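Local structure of peptidoglycan D,D-transpeptidase FtsI (Burkholderia pseudomallei, 6HZI) at residues Gln15-Thr18 / Tyr19-Lys23; Val38-Val41 / Gln42-Glu45. The protein probably cross-links the peptide stems of septal peptidoglycan during cell division, acting as a serine D,D-transpeptidase of the penicillin-binding protein family. All coordinates share one frame; numbering follows the deposited sequence.

Interaction 1. Residues Gln15-Thr18 / Tyr19-Lys23; sequences QYIT and YTNLK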
loop_
_atom_site.group_PDB
_atom_site.type_symbol
_atom_site.label_atom_id
_atom_site.label_comp_id
_atom_site.label_asym_id
_atom_site.label_seq_id
_atom_site.Cartn_x
_atom_site.Cartn_y
_atom_site.Cartn_z
ATOM N N GLN A 15 2.451 14.023 13.808
ATOM C CA GLN A 15 1.538 14.803 12.958
ATOM C C GLN A 15 2.380 15.915 12.339
ATOM O O GLN A 15 2.265 16.132 11.120
ATOM C CB GLN A 15 0.313 15.309 13.733
ATOM C CG GLN A 15 -0.644 16.139 12.887
ATOM C CD GLN A 15 -1.680 15.342 12.134
ATOM O OE1 GLN A 15 -1.593 14.097 12.100
ATOM N NE2 GLN A 15 -2.653 16.067 11.534
ATOM N N TYR A 16 3.223 16.574 13.129
ATOM C CA TYR A 16 4.004 17.716 12.596
ATOM C C TYR A 16 5.010 17.194 11.562
ATOM O O TYR A 16 5.069 17.712 10.428
ATOM C CB TYR A 16 4.681 18.535 13.693
ATOM C CG TYR A 16 5.403 19.725 13.112
ATOM C CD1 TYR A 16 4.682 20.759 12.518
ATOM C CD2 TYR A 16 6.782 19.779 13.077
ATOM C CE1 TYR A 16 5.318 21.811 11.892
ATOM C CE2 TYR A 16 7.428 20.835 12.459
ATOM C CZ TYR A 16 6.697 21.858 11.876
ATOM O OH TYR A 16 7.305 22.924 11.289
ATOM N N ILE A 17 5.764 16.170 11.936
ATOM C CA ILE A 17 6.702 15.466 11.028
ATOM C C ILE A 17 5.988 15.092 9.731
ATOM O O ILE A 17 6.625 15.156 8.657
ATOM C CB ILE A 17 7.206 14.191 11.691
ATOM C CG1 ILE A 17 8.323 14.511 12.683
ATOM C CG2 ILE A 17 7.598 13.173 10.618
ATOM C CD1 ILE A 17 8.683 13.316 13.573
ATOM N N THR A 18 4.731 14.643 9.828
ATOM C CA THR A 18 3.981 14.137 8.648
ATOM C C THR A 18 3.615 15.369 7.801
ATOM O O THR A 18 3.796 15.367 6.563
ATOM C CB THR A 18 2.801 13.246 9.081
ATOM O OG1 THR A 18 3.216 12.084 9.815
ATOM C CG2 THR A 18 2.023 12.763 7.883
ATOM N N TYR A 19 3.121 16.419 8.440
ATOM C CA TYR A 19 2.754 17.684 7.759
ATOM C C TYR A 19 3.951 18.351 7.082
ATOM O O TYR A 19 3.746 18.758 5.965
ATOM C CB TYR A 19 2.167 18.667 8.755
ATOM C CG TYR A 19 1.882 20.051 8.244
ATOM C CD1 TYR A 19 0.649 20.356 7.670
ATOM C CD2 TYR A 19 2.760 21.093 8.489
ATOM C CE1 TYR A 19 0.315 21.657 7.312
ATOM C CE2 TYR A 19 2.440 22.392 8.138
ATOM C CZ TYR A 19 1.222 22.671 7.539
ATOM O OH TYR A 19 0.877 23.942 7.197
ATOM N N THR A 20 5.126 18.480 7.705
ATOM C CA THR A 20 6.264 19.208 7.059
ATOM C C THR A 20 6.699 18.419 5.816
ATOM O O THR A 20 6.870 19.009 4.750
ATOM C CB THR A 20 7.445 19.443 8.006
ATOM O OG1 THR A 20 7.757 18.156 8.525
ATOM C CG2 THR A 20 7.116 20.358 9.166
ATOM N N ASN A 21 6.826 17.105 5.930
ATOM C CA ASN A 21 7.361 16.263 4.829
ATOM C C ASN A 21 6.367 16.293 3.666
ATOM O O ASN A 21 6.752 16.443 2.530
ATOM C CB ASN A 21 7.671 14.870 5.379
ATOM C CG ASN A 21 8.997 14.866 6.100
ATOM O OD1 ASN A 21 9.955 15.252 5.464
ATOM N ND2 ASN A 21 9.100 14.409 7.356
ATOM N N LEU A 22 5.095 16.125 3.949
ATOM C CA LEU A 22 4.094 15.985 2.882
ATOM C C LEU A 22 4.018 17.333 2.180
ATOM O O LEU A 22 4.042 17.333 0.959
ATOM C CB LEU A 22 2.738 15.561 3.460
ATOM C CG LEU A 22 1.648 15.448 2.404
ATOM C CD1 LEU A 22 1.980 14.355 1.400
ATOM C CD2 LEU A 22 0.274 15.240 3.013
ATOM N N LYS A 23 3.957 18.426 2.947
ATOM C CA LYS A 23 3.769 19.788 2.408
ATOM C C LYS A 23 4.982 20.129 1.538
ATOM O O LYS A 23 4.779 20.611 0.385
ATOM C CB LYS A 23 3.629 20.796 3.544
ATOM C CG LYS A 23 3.097 22.155 3.128
ATOM C CD LYS A 23 2.856 23.104 4.283
ATOM C CE LYS A 23 2.762 24.536 3.790
ATOM N NZ LYS A 23 2.262 25.475 4.821
#
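Tyr-19 and Thr-20 donate their backbone N-H groups to the carbonyls of Gln-15 and Tyr-16, ordinary i to i+4 alpha-helical bonds repeated when Leu-22 N reaches Thr-18 O, while the bond from Asn-21 N to Ile-17 O is stretched to 3.4 Å and weak. Ile-17 O, held only weakly by that N-H, is also met by the side chain of Asn-21: the amide bends back along the helix, CG beside its own backbone N (chi1 -80°), and ND2 reaches Ile-17 O at 2.9 Å, tilted 26° from the carbonyl plane. The same ND2 also bonds to Asp-320, so a single amide joins its own helix to another. One residue back on each side, the methyl CG2 of Thr-20 sits over a face of the Tyr-16 ring in a CH-pi contact, 3.5 Å from the ring centroid and displaced toward the rim at CZ. The Thr-20 hydroxyl instead turns back to the helix, where Tyr-16 O and Ile-17 O are both weak candidates for its proton. Tyr-19 OH receives a bond of 3.1 Å from Lys-23 NZ. On the sheet side, Gln-15 OE1 bonds to Leu-49 N, and Thr-18 and Leu-22 rest on Ala-36. Helix 12-28 thus lies against strands 33-40 and 46-52, and through Ile-17 and Asn-21 against helix 310-324, the last in the model.

Interaction 2. Residues Val38-Val41 / Gln42-Glu45; sequences VIDV and QTGE
In the tight connection between antiparallel strands 33-40 and 46-52, the carboxylate of Asp-40 and an ST turn at Thr-43 brace the loop of a hairpin, alongside its backbone bonds. Asp-40 N donates to Glu-45 O at 2.8 Å in a nearly straight bond, joining the two arms of the turn. With CG opposite the backbone N (chi1 175°), the carboxylate of Asp-40 is carried over the loop, where OD2 accepts the Thr-43 hydroxyl at 2.7 Å on its anti side, somewhat out of the carboxylate plane. Thr-43 N adds a weak bond to the same oxygen. Having given its proton to Asp-40, Thr-43 OG1 accepts from Glu-45 N at 3.1 Å, a chain of hydrogen bonds linking backbone N-H, hydroxyl and carboxylate. The other oxygen, OD1, takes a hydrogen from a water that in turn accepts from Gln-42 N at 2.9 Å, so the two ends of the carboxylate grip different parts of the loop. Gly-44 turns the chain with a positive phi of 68°, its N making a weak bond to Asp-40 O, and its CA lies 3.9 Å from Ile-39 CG2. Glu-45 OE2 bonds to Thr-211. On the strand side, Ile-39 packs on Ala-191 and Thr-195 of helix 187-198, while Val-38 and Val-41 touch strand 290-297.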
loop_
_atom_site.group_PDB
_atom_site.type_symbol
_atom_site.label_atom_id
_atom_site.label_comp_id
_atom_site.label_asym_id
_atom_site.label_seq_id
_atom_site.Cartn_x
_atom_site.Cartn_y
_atom_site.Cartn_z
ATOM N N VAL A 38 0.118 7.714 9.462
ATOM C CA VAL A 38 0.933 6.728 10.206
ATOM C C VAL A 38 -0.006 6.008 11.132
ATOM O O VAL A 38 -0.776 6.701 11.826
ATOM C CB VAL A 38 2.078 7.393 10.983
ATOM C CG1 VAL A 38 2.991 6.349 11.614
ATOM C CG2 VAL A 38 2.899 8.297 10.054
ATOM N N ILE A 39 0.081 4.684 11.109
ATOM C CA ILE A 39 -0.671 3.731 11.969
ATOM C C ILE A 39 0.327 2.965 12.832
ATOM O O ILE A 39 1.342 2.441 12.289
ATOM C CB ILE A 39 -1.460 2.758 11.095
ATOM C CG1 ILE A 39 -2.354 3.530 10.121
ATOM C CG2 ILE A 39 -2.222 1.810 11.988
ATOM C CD1 ILE A 39 -3.324 2.678 9.302
ATOM N N ASP A 40 0.043 2.885 14.129
ATOM C CA ASP A 40 0.796 2.022 15.059
ATOM C C ASP A 40 0.319 0.599 14.806
ATOM O O ASP A 40 -0.891 0.343 14.898
ATOM C CB ASP A 40 0.546 2.409 16.514
ATOM C CG ASP A 40 1.198 1.462 17.495
ATOM O OD1 ASP A 40 2.409 1.540 17.616
ATOM O OD2 ASP A 40 0.481 0.666 18.116
ATOM N N VAL A 41 1.238 -0.293 14.505
ATOM C CA VAL A 41 0.899 -1.672 14.085
ATOM C C VAL A 41 0.308 -2.438 15.254
ATOM O O VAL A 41 -0.603 -3.195 14.956
ATOM C CB VAL A 41 2.128 -2.387 13.510
ATOM C CG1 VAL A 41 1.854 -3.873 13.325
ATOM C CG2 VAL A 41 2.543 -1.715 12.200
ATOM N N GLN A 42 0.786 -2.264 16.490
ATOM C CA GLN A 42 0.359 -3.117 17.642
ATOM C C GLN A 42 -1.085 -2.812 18.024
ATOM O O GLN A 42 -1.797 -3.756 18.461
ATOM C CB GLN A 42 1.266 -3.002 18.873
ATOM C CG GLN A 42 2.404 -4.025 18.881
ATOM C CD GLN A 42 1.941 -5.458 18.652
ATOM O OE1 GLN A 42 1.860 -5.927 17.516
ATOM N NE2 GLN A 42 1.627 -6.188 19.727
ATOM N N THR A 43 -1.535 -1.578 17.826
ATOM C CA THR A 43 -2.833 -1.100 18.386
ATOM C C THR A 43 -3.814 -0.711 17.288
ATOM O O THR A 43 -4.976 -0.481 17.661
ATOM C CB THR A 43 -2.598 0.110 19.296
ATOM O OG1 THR A 43 -2.084 1.204 18.513
ATOM C CG2 THR A 43 -1.620 -0.223 20.407
ATOM N N GLY A 44 -3.344 -0.493 16.040
ATOM C CA GLY A 44 -4.160 0.139 14.968
ATOM C C GLY A 44 -4.486 1.615 15.226
ATOM O O GLY A 44 -5.330 2.154 14.496
ATOM N N GLU A 45 -3.822 2.268 16.193
ATOM C CA GLU A 45 -3.987 3.709 16.466
ATOM C C GLU A 45 -3.389 4.528 15.329
ATOM O O GLU A 45 -2.270 4.261 14.891
ATOM C CB GLU A 45 -3.283 4.078 17.768
ATOM C CG GLU A 45 -3.925 3.446 18.987
ATOM C CD GLU A 45 -3.246 3.738 20.322
ATOM O OE1 GLU A 45 -2.288 4.505 20.335
ATOM O OE2 GLU A 45 -3.707 3.212 21.344
HETATM O O HOH W 1 3.348 -0.867 16.772
#

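In the fold
Interactions 1 and 2 follow one another along the chain, one within helix 12-28 and the other where strand 33-40 passes into strand 46-52, with their centres about 18 Å apart. They meet directly where Thr-18 OG1, hydrogen-bonded to Ile-14 O and Ser-48 OG, packs 3.8 Å from Val-38 CG2. Strands 33-40 and 46-52 are neighbours at one margin of the antiparallel sheet, and residues 15-23 lie against both, whereas residues 38-45 form the hairpin end linking them. Helix, strand and hairpin thus build this margin from consecutive chain, illustrating how local contacts combine into a larger layer. The helix-flanked sheet fits the transpeptidase fold of the beta-lactamase clan.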